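Local coordinates for D-alanyl-D-alanine carboxypeptidase (Vibrio cholerae, PDB 5TR7), which probably removes C-terminal D-alanyl residues from sugar-peptide precursors of the bacterial cell wall, at residues Leu31-Met39 with Ile200-Asn211; Phe71-Val79 with Gln97-Ala105. All coordinates share one frame; numbering follows the deposited sequence.

Contact 1: residues Leu31-Met39 with Ile200-Asn211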
loop_
_atom_site.group_PDB
_atom_site.type_symbol
_atom_site.label_atom_id
_atom_site.label_comp_id
_atom_site.label_asym_id
_atom_site.label_seq_id
_atom_site.Cartn_x
_atom_site.Cartn_y
_atom_site.Cartn_z
ATOM N N LEU A 31 13.465 -3.966 6.271
ATOM C CA LEU A 31 12.843 -5.037 5.535
ATOM C C LEU A 31 12.642 -4.584 4.114
ATOM O O LEU A 31 12.596 -3.401 3.817
ATOM C CB LEU A 31 11.405 -5.211 6.026
ATOM C CG LEU A 31 11.173 -5.712 7.408
ATOM C CD1 LEU A 31 9.700 -5.424 7.702
ATOM C CD2 LEU A 31 11.551 -7.194 7.495
ATOM N N SER A 32 12.301 -5.569 3.306
ATOM C CA SER A 32 12.014 -5.405 1.912
ATOM C C SER A 32 10.461 -5.275 1.936
ATOM O O SER A 32 9.771 -6.156 2.388
ATOM C CB SER A 32 12.584 -6.652 1.226
ATOM O OG SER A 32 12.746 -6.467 -0.144
ATOM N N PRO A 33 9.906 -4.117 1.543
ATOM C CA PRO A 33 8.447 -3.888 1.658
ATOM C C PRO A 33 7.580 -4.463 0.557
ATOM O O PRO A 33 6.348 -4.611 0.713
ATOM C CB PRO A 33 8.338 -2.371 1.639
ATOM C CG PRO A 33 9.466 -1.945 0.770
ATOM C CD PRO A 33 10.585 -2.891 1.109
ATOM N N ALA A 34 8.237 -4.766 -0.551
ATOM C CA ALA A 34 7.607 -5.403 -1.680
ATOM C C ALA A 34 6.393 -4.621 -2.126
ATOM O O ALA A 34 6.409 -3.404 -2.208
ATOM C CB ALA A 34 7.272 -6.870 -1.366
ATOM N N SER A 35 5.300 -5.314 -2.310
ATOM C CA SER A 35 4.123 -4.683 -2.880
ATOM C C SER A 35 3.548 -3.548 -1.983
ATOM O O SER A 35 2.703 -2.760 -2.429
ATOM C CB SER A 35 3.165 -5.795 -3.234
ATOM O OG SER A 35 2.133 -5.367 -4.032
ATOM N N LEU A 36 4.037 -3.413 -0.749
ATOM C CA LEU A 36 3.540 -2.329 0.093
ATOM C C LEU A 36 4.111 -1.014 -0.456
ATOM O O LEU A 36 3.580 0.057 -0.162
ATOM C CB LEU A 36 3.917 -2.515 1.566
ATOM C CG LEU A 36 3.316 -3.719 2.214
ATOM C CD1 LEU A 36 3.898 -3.733 3.596
ATOM C CD2 LEU A 36 1.764 -3.689 2.234
ATOM N N THR A 37 5.162 -1.131 -1.276
ATOM C CA THR A 37 5.731 0.027 -1.982
ATOM C C THR A 37 4.634 0.766 -2.794
ATOM O O THR A 37 4.712 1.964 -3.028
ATOM C CB THR A 37 6.815 -0.470 -2.972
ATOM O OG1 THR A 37 7.893 -1.041 -2.236
ATOM C CG2 THR A 37 7.367 0.648 -3.830
ATOM N N LYS A 38 3.587 0.033 -3.161
ATOM C CA LYS A 38 2.475 0.608 -3.931
ATOM C C LYS A 38 1.739 1.659 -3.168
ATOM O O LYS A 38 1.112 2.554 -3.768
ATOM C CB LYS A 38 1.562 -0.437 -4.479
ATOM C CG LYS A 38 2.279 -1.401 -5.446
ATOM C CD LYS A 38 1.348 -2.427 -6.093
ATOM C CE LYS A 38 2.072 -3.303 -7.114
ATOM N NZ LYS A 38 2.936 -4.313 -6.485
ATOM N N MET A 39 1.812 1.603 -1.840
ATOM C CA MET A 39 1.207 2.683 -1.056
ATOM C C MET A 39 1.921 4.004 -1.348
ATOM O O MET A 39 1.272 5.085 -1.416
ATOM C CB MET A 39 1.304 2.406 0.442
ATOM C CG MET A 39 0.371 1.267 0.920
ATOM S SD MET A 39 0.309 1.189 2.680
ATOM C CE MET A 39 1.935 0.933 3.265
ATOM N N ILE A 200 -5.453 -1.336 4.550
ATOM C CA ILE A 200 -4.931 -0.549 3.450
ATOM C C ILE A 200 -4.367 -1.426 2.337
ATOM O O ILE A 200 -4.950 -1.552 1.277
ATOM C CB ILE A 200 -3.850 0.432 3.930
ATOM C CG1 ILE A 200 -4.317 1.174 5.178
ATOM C CG2 ILE A 200 -3.419 1.376 2.825
ATOM C CD1 ILE A 200 -3.428 2.373 5.561
ATOM N N LYS A 201 -3.233 -2.046 2.567
ATOM C CA LYS A 201 -2.592 -2.763 1.501
ATOM C C LYS A 201 -1.903 -4.001 1.992
ATOM O O LYS A 201 -1.251 -4.049 2.995
ATOM C CB LYS A 201 -1.545 -1.837 0.862
ATOM C CG LYS A 201 -0.855 -2.355 -0.397
ATOM C CD LYS A 201 -1.811 -2.284 -1.556
ATOM C CE LYS A 201 -1.224 -2.890 -2.826
ATOM N NZ LYS A 201 -1.166 -4.377 -2.866
ATOM N N THR A 202 -1.905 -4.935 1.123
ATOM C CA THR A 202 -1.392 -6.234 1.355
ATOM C C THR A 202 -0.073 -6.475 0.573
ATOM O O THR A 202 0.219 -5.818 -0.370
ATOM C CB THR A 202 -2.508 -7.132 0.842
ATOM O OG1 THR A 202 -2.375 -8.413 1.389
ATOM C CG2 THR A 202 -2.550 -7.149 -0.665
ATOM N N GLY A 203 0.732 -7.408 1.015
ATOM C CA GLY A 203 1.949 -7.768 0.246
ATOM C C GLY A 203 2.656 -8.958 0.780
ATOM O O GLY A 203 2.323 -9.433 1.878
ATOM N N HIS A 204 3.705 -9.392 0.075
ATOM C CA HIS A 204 4.519 -10.542 0.526
ATOM C C HIS A 204 6.007 -10.225 0.336
ATOM O O HIS A 204 6.398 -9.637 -0.661
ATOM C CB HIS A 204 4.146 -11.774 -0.283
ATOM C CG HIS A 204 4.798 -13.031 0.193
ATOM N ND1 HIS A 204 6.086 -13.384 -0.144
ATOM C CD2 HIS A 204 4.340 -14.009 1.008
ATOM C CE1 HIS A 204 6.392 -14.521 0.452
ATOM N NE2 HIS A 204 5.332 -14.940 1.119
ATOM N N THR A 205 6.844 -10.611 1.288
ATOM C CA THR A 205 8.325 -10.394 1.211
ATOM C C THR A 205 8.913 -11.802 1.213
ATOM O O THR A 205 8.816 -12.505 2.197
ATOM C CB THR A 205 8.833 -9.582 2.402
ATOM O OG1 THR A 205 8.211 -8.283 2.433
ATOM C CG2 THR A 205 10.368 -9.358 2.361
ATOM N N SER A 206 9.519 -12.194 0.104
ATOM C CA SER A 206 9.844 -13.607 -0.129
ATOM C C SER A 206 10.513 -14.475 0.961
ATOM O O SER A 206 10.105 -15.648 1.123
ATOM C CB SER A 206 10.517 -13.768 -1.472
ATOM O OG SER A 206 11.760 -13.212 -1.317
ATOM N N GLY A 207 11.485 -13.959 1.713
ATOM C CA GLY A 207 12.078 -14.794 2.782
ATOM C C GLY A 207 11.410 -14.639 4.149
ATOM O O GLY A 207 11.654 -15.431 5.028
ATOM N N ALA A 208 10.503 -13.662 4.281
ATOM C CA ALA A 208 9.856 -13.307 5.569
ATOM C C ALA A 208 8.397 -13.723 5.716
ATOM O O ALA A 208 8.046 -14.351 6.722
ATOM C CB ALA A 208 9.982 -11.810 5.826
ATOM N N GLY A 209 7.561 -13.383 4.737
ATOM C CA GLY A 209 6.153 -13.816 4.752
ATOM C C GLY A 209 5.145 -12.810 4.287
ATOM O O GLY A 209 5.490 -11.894 3.568
ATOM N N TYR A 210 3.900 -12.992 4.694
ATOM C CA TYR A 210 2.817 -12.122 4.331
ATOM C C TYR A 210 2.711 -10.911 5.206
ATOM O O TYR A 210 2.807 -10.989 6.441
ATOM C CB TYR A 210 1.479 -12.845 4.339
ATOM C CG TYR A 210 1.398 -13.934 3.313
ATOM C CD1 TYR A 210 0.925 -13.660 2.032
ATOM C CD2 TYR A 210 1.704 -15.229 3.617
ATOM C CE1 TYR A 210 0.779 -14.652 1.082
ATOM C CE2 TYR A 210 1.567 -16.235 2.671
ATOM C CZ TYR A 210 1.105 -15.938 1.417
ATOM O OH TYR A 210 0.998 -16.931 0.515
ATOM N N ASN A 211 2.426 -9.786 4.537
ATOM C CA ASN A 211 2.293 -8.533 5.189
ATOM C C ASN A 211 0.932 -7.882 5.018
ATOM O O ASN A 211 0.317 -8.012 3.988
ATOM C CB ASN A 211 3.285 -7.605 4.525
ATOM C CG ASN A 211 4.672 -8.181 4.484
ATOM O OD1 ASN A 211 5.115 -8.848 5.421
ATOM N ND2 ASN A 211 5.366 -7.922 3.384
#
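Ser-35 and Lys-38, spaced as in the SxxK motif of penicillin-binding enzymes, face Lys-201 and Gly-203 of the KTG sequence on edge strand 196-205, so two hallmark motifs of this fold form facing walls of the predicted active site. Ser-35 is the predicted acyl-ester residue, Lys-38 the predicted proton acceptor and Lys-201 a predicted substrate-binding residue. Lys-201 can be followed outward. Its CB lies 3.6 Å from CG of Met-39, the two side chains running past each other in opposite directions. Lys-201 CG then reaches Leu-36 CD2 at 3.9 Å. A bend at chi2 (74°) turns the chain along the helix start, where Lys-201 CE passes Lys-38 CB at 4.1 Å. A second bend at chi4 brings Lys-201 NZ round to its own strand: it donates to Thr-202 O, tilted 22° from the carbonyl plane, and to Ser-98 OG, and stands 3.6 Å from Ser-35 OG. Ser-35 OG accepts a bond from Lys-38 NZ (2.8 Å), which also donates to Asn-100 OD1 and His-139 O, three bonds fixing the lysine tip. Deeper in, Leu-36 pushes CD2 tightly against Lys-201 O at 3.1 Å, and the side chains of Met-39 and Ile-200 cross at about a right angle, SD of Met-39 touching CG2 of Ile-200. At the other end, near the turn joining strands 196-205 and 209-218, Thr-205 OG1 donates a hydrogen bond to Ser-32 O over 2.6 Å. The same OG1 accepts Asn-211 ND2 almost within the amide plane, while Asn-211 OD1 takes the backbone N-H of Gly-229.

Contact 2: residues Phe71-Val79 with Gln97-Ala105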
loop_
_atom_site.group_PDB
_atom_site.type_symbol
_atom_site.label_atom_id
_atom_site.label_comp_id
_atom_site.label_asym_id
_atom_site.label_seq_id
_atom_site.Cartn_x
_atom_site.Cartn_y
_atom_site.Cartn_z
ATOM N N PHE A 71 6.210 -8.604 -16.422
ATOM C CA PHE A 71 5.855 -9.059 -15.063
ATOM C C PHE A 71 5.247 -10.453 -15.024
ATOM O O PHE A 71 4.008 -10.619 -14.843
ATOM C CB PHE A 71 4.908 -8.037 -14.455
ATOM C CG PHE A 71 5.463 -6.646 -14.476
ATOM C CD1 PHE A 71 6.415 -6.232 -13.541
ATOM C CD2 PHE A 71 5.066 -5.762 -15.475
ATOM C CE1 PHE A 71 6.960 -4.963 -13.631
ATOM C CE2 PHE A 71 5.575 -4.473 -15.527
ATOM C CZ PHE A 71 6.539 -4.085 -14.610
ATOM N N PRO A 72 6.087 -11.463 -15.313
ATOM C CA PRO A 72 5.585 -12.820 -15.270
ATOM C C PRO A 72 5.582 -13.277 -13.812
ATOM O O PRO A 72 6.438 -12.852 -13.026
ATOM C CB PRO A 72 6.624 -13.573 -16.078
ATOM C CG PRO A 72 7.915 -12.813 -15.839
ATOM C CD PRO A 72 7.544 -11.406 -15.548
ATOM N N ASP A 73 4.634 -14.074 -13.390
ATOM C CA ASP A 73 4.622 -14.553 -11.969
ATOM C C ASP A 73 4.155 -13.545 -10.912
ATOM O O ASP A 73 4.060 -13.936 -9.773
ATOM C CB ASP A 73 5.990 -15.042 -11.437
ATOM C CG ASP A 73 6.767 -15.868 -12.420
ATOM O OD1 ASP A 73 6.226 -16.281 -13.449
ATOM O OD2 ASP A 73 7.955 -16.023 -12.174
ATOM N N SER A 74 3.871 -12.286 -11.263
ATOM C CA SER A 74 3.399 -11.294 -10.323
ATOM C C SER A 74 2.066 -10.693 -10.794
ATOM O O SER A 74 1.688 -10.783 -11.921
ATOM C CB SER A 74 4.420 -10.181 -10.118
ATOM O OG SER A 74 4.711 -9.530 -11.304
ATOM N N SER A 75 1.398 -10.069 -9.887
ATOM C CA SER A 75 0.121 -9.516 -10.107
ATOM C C SER A 75 0.183 -8.389 -11.180
ATOM O O SER A 75 1.137 -7.562 -11.238
ATOM C CB SER A 75 -0.377 -9.038 -8.728
ATOM O OG SER A 75 -1.647 -8.504 -8.867
ATOM N N LYS A 76 -0.837 -8.421 -12.052
ATOM C CA LYS A 76 -1.003 -7.502 -13.175
ATOM C C LYS A 76 -2.418 -7.067 -13.408
ATOM O O LYS A 76 -3.383 -7.830 -13.149
ATOM C CB LYS A 76 -0.621 -8.216 -14.461
ATOM C CG LYS A 76 0.851 -8.593 -14.631
ATOM C CD LYS A 76 1.021 -9.583 -15.804
ATOM C CE LYS A 76 0.534 -11.004 -15.440
ATOM N NZ LYS A 76 1.422 -11.739 -14.517
ATOM N N MET A 77 -2.556 -5.849 -13.952
ATOM C CA MET A 77 -3.862 -5.340 -14.360
ATOM C C MET A 77 -4.215 -5.879 -15.762
ATOM O O MET A 77 -5.395 -5.941 -16.169
ATOM C CB MET A 77 -3.811 -3.825 -14.394
ATOM C CG MET A 77 -5.109 -3.149 -14.905
ATOM S SD MET A 77 -4.943 -1.394 -14.663
ATOM C CE MET A 77 -6.437 -0.891 -15.536
ATOM N N PHE A 78 -3.160 -6.288 -16.474
ATOM C CA PHE A 78 -3.211 -6.819 -17.830
ATOM C C PHE A 78 -3.337 -5.750 -18.888
ATOM O O PHE A 78 -4.194 -5.792 -19.749
ATOM C CB PHE A 78 -4.204 -7.951 -18.001
ATOM C CG PHE A 78 -3.805 -9.163 -17.231
ATOM C CD1 PHE A 78 -2.789 -9.977 -17.702
ATOM C CD2 PHE A 78 -4.372 -9.431 -16.026
ATOM C CE1 PHE A 78 -2.367 -11.063 -16.991
ATOM C CE2 PHE A 78 -3.962 -10.548 -15.301
ATOM C CZ PHE A 78 -2.965 -11.367 -15.797
ATOM N N VAL A 79 -2.421 -4.802 -18.789
ATOM C CA VAL A 79 -2.404 -3.681 -19.671
ATOM C C VAL A 79 -1.560 -3.974 -20.913
ATOM O O VAL A 79 -0.526 -4.644 -20.819
ATOM C CB VAL A 79 -1.970 -2.512 -18.753
ATOM C CG1 VAL A 79 -0.934 -1.596 -19.310
ATOM C CG2 VAL A 79 -3.216 -1.844 -18.186
ATOM N N GLN A 97 -5.865 -4.322 -7.398
ATOM C CA GLN A 97 -5.317 -5.503 -8.034
ATOM C C GLN A 97 -3.836 -5.639 -7.760
ATOM O O GLN A 97 -3.273 -6.665 -8.070
ATOM C CB GLN A 97 -5.515 -5.444 -9.552
ATOM C CG GLN A 97 -6.932 -5.136 -10.027
ATOM C CD GLN A 97 -7.087 -5.219 -11.516
ATOM O OE1 GLN A 97 -6.194 -4.803 -12.258
ATOM N NE2 GLN A 97 -8.248 -5.739 -11.978
ATOM N N SER A 98 -3.177 -4.591 -7.266
ATOM C CA SER A 98 -1.747 -4.675 -6.967
ATOM C C SER A 98 -0.990 -4.942 -8.268
ATOM O O SER A 98 0.000 -5.677 -8.307
ATOM C CB SER A 98 -1.517 -5.816 -5.916
ATOM O OG SER A 98 -0.329 -5.562 -5.220
ATOM N N GLY A 99 -1.426 -4.320 -9.349
ATOM C CA GLY A 99 -0.800 -4.582 -10.653
ATOM C C GLY A 99 0.508 -3.830 -10.883
ATOM O O GLY A 99 0.530 -2.619 -10.861
ATOM N N ASN A 100 1.604 -4.549 -11.047
ATOM C CA ASN A 100 2.897 -3.929 -11.283
ATOM C C ASN A 100 2.974 -3.140 -12.591
ATOM O O ASN A 100 3.705 -2.135 -12.673
ATOM C CB ASN A 100 3.989 -4.992 -11.333
ATOM C CG ASN A 100 4.219 -5.688 -10.028
ATOM O OD1 ASN A 100 3.861 -5.214 -8.979
ATOM N ND2 ASN A 100 4.824 -6.828 -10.109
ATOM N N ASP A 101 2.294 -3.671 -13.630
ATOM C CA ASP A 101 2.220 -3.026 -14.939
ATOM C C ASP A 101 1.615 -1.616 -14.804
ATOM O O ASP A 101 2.196 -0.590 -15.287
ATOM C CB ASP A 101 1.523 -3.921 -15.991
ATOM C CG ASP A 101 0.098 -4.443 -15.551
ATOM O OD1 ASP A 101 -0.241 -4.320 -14.350
ATOM O OD2 ASP A 101 -0.667 -4.995 -16.419
ATOM N N ALA A 102 0.505 -1.534 -14.075
ATOM C CA ALA A 102 -0.169 -0.250 -13.880
ATOM C C ALA A 102 0.714 0.743 -13.100
ATOM O O ALA A 102 0.590 1.948 -13.292
ATOM C CB ALA A 102 -1.477 -0.434 -13.143
ATOM N N CYS A 103 1.560 0.218 -12.205
ATOM C CA CYS A 103 2.479 1.077 -11.432
ATOM C C CYS A 103 3.432 1.786 -12.347
ATOM O O CYS A 103 3.583 3.014 -12.281
ATOM C CB CYS A 103 3.298 0.304 -10.406
ATOM S SG CYS A 103 2.361 -0.263 -8.989
ATOM N N VAL A 104 4.017 1.027 -13.251
ATOM C CA VAL A 104 4.972 1.625 -14.181
ATOM C C VAL A 104 4.312 2.606 -15.126
ATOM O O VAL A 104 4.908 3.644 -15.421
ATOM C CB VAL A 104 5.738 0.575 -14.964
ATOM C CG1 VAL A 104 6.678 1.250 -15.967
ATOM C CG2 VAL A 104 6.524 -0.296 -14.011
ATOM N N ALA A 105 3.089 2.302 -15.576
ATOM C CA ALA A 105 2.401 3.224 -16.478
ATOM C C ALA A 105 2.089 4.544 -15.815
ATOM O O ALA A 105 2.253 5.614 -16.450
ATOM C CB ALA A 105 1.142 2.620 -17.042
#
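Asp-101 presses its carboxylate into the bend formed by Met-77, Phe-78 and Val-79 and accepts three successive backbone N-H groups, the tight heart of the contact. Asp-101 OD1 takes Met-77 N through its syn lone pair over 2.8 Å, almost straight at 177°. Asp-101 OD2 receives Phe-78 N on its own syn side, a more bent bond, and Val-79 N nearly end-on to the C-O bond at 3.0 Å. CG sits between the backbone N and the carbonyl carbon (chi1 53°), which directs the carboxylate back over the first helical turn; there OD1 also accepts Ala-102 N from above its plane. Four N-H groups thus fix the buried carboxylate and would probably stabilise its negative charge. Next to it the backbones nearly touch, with Gly-99 CA 3.9 Å from Lys-76 CA. Ser-98, Gly-99 and Asn-100 form the SxN motif of penicillin-binding proteins, with Gly-99 as N-cap of helix 100-111; Ser-98, a predicted active-site residue, and Asn-100 turn their polar ends to contact 1. Asn-100 N donates to Ser-75 O. Asn-100 CB makes a CH-pi contact over one face of Phe-71, 3.8 Å from the ring centroid, while CZ of that ring meets Val-104 CG2 obliquely. The loop's outer side is partly exposed and more sparsely packed: Lys-76 starts away from 97-105 and folds its tip back, NZ donating to Phe-71 O and Ser-74 O. A firm tie here is Ser-75 OG to Gln-97 O at 2.6 Å. Inward again, Gln-97 NE2 bonds Phe-176 O, but buried Gln-97 OE1, without a hydrogen-bond partner in the model, lies 3.2 Å from Met-77 CA.

Overall arrangement
From the N terminus the chain lays down strands 10-15 and 21-25, then enters 31-39 at the start of helix 37-50. The long excursion that follows holds both segments of contact 2: loop 71-79 is met by 97-105 after helix 87-95, closing a short loop. Only much later does 200-211 return along the five-stranded sheet to close contact 1, so contact 2 is nested inside that larger loop. Contact 1 joins the sheet to the helical part; contact 2 joins a loop to helix 100-111. Their centres lie 15 Å apart, yet the two meet through polar side chains at the predicted active site.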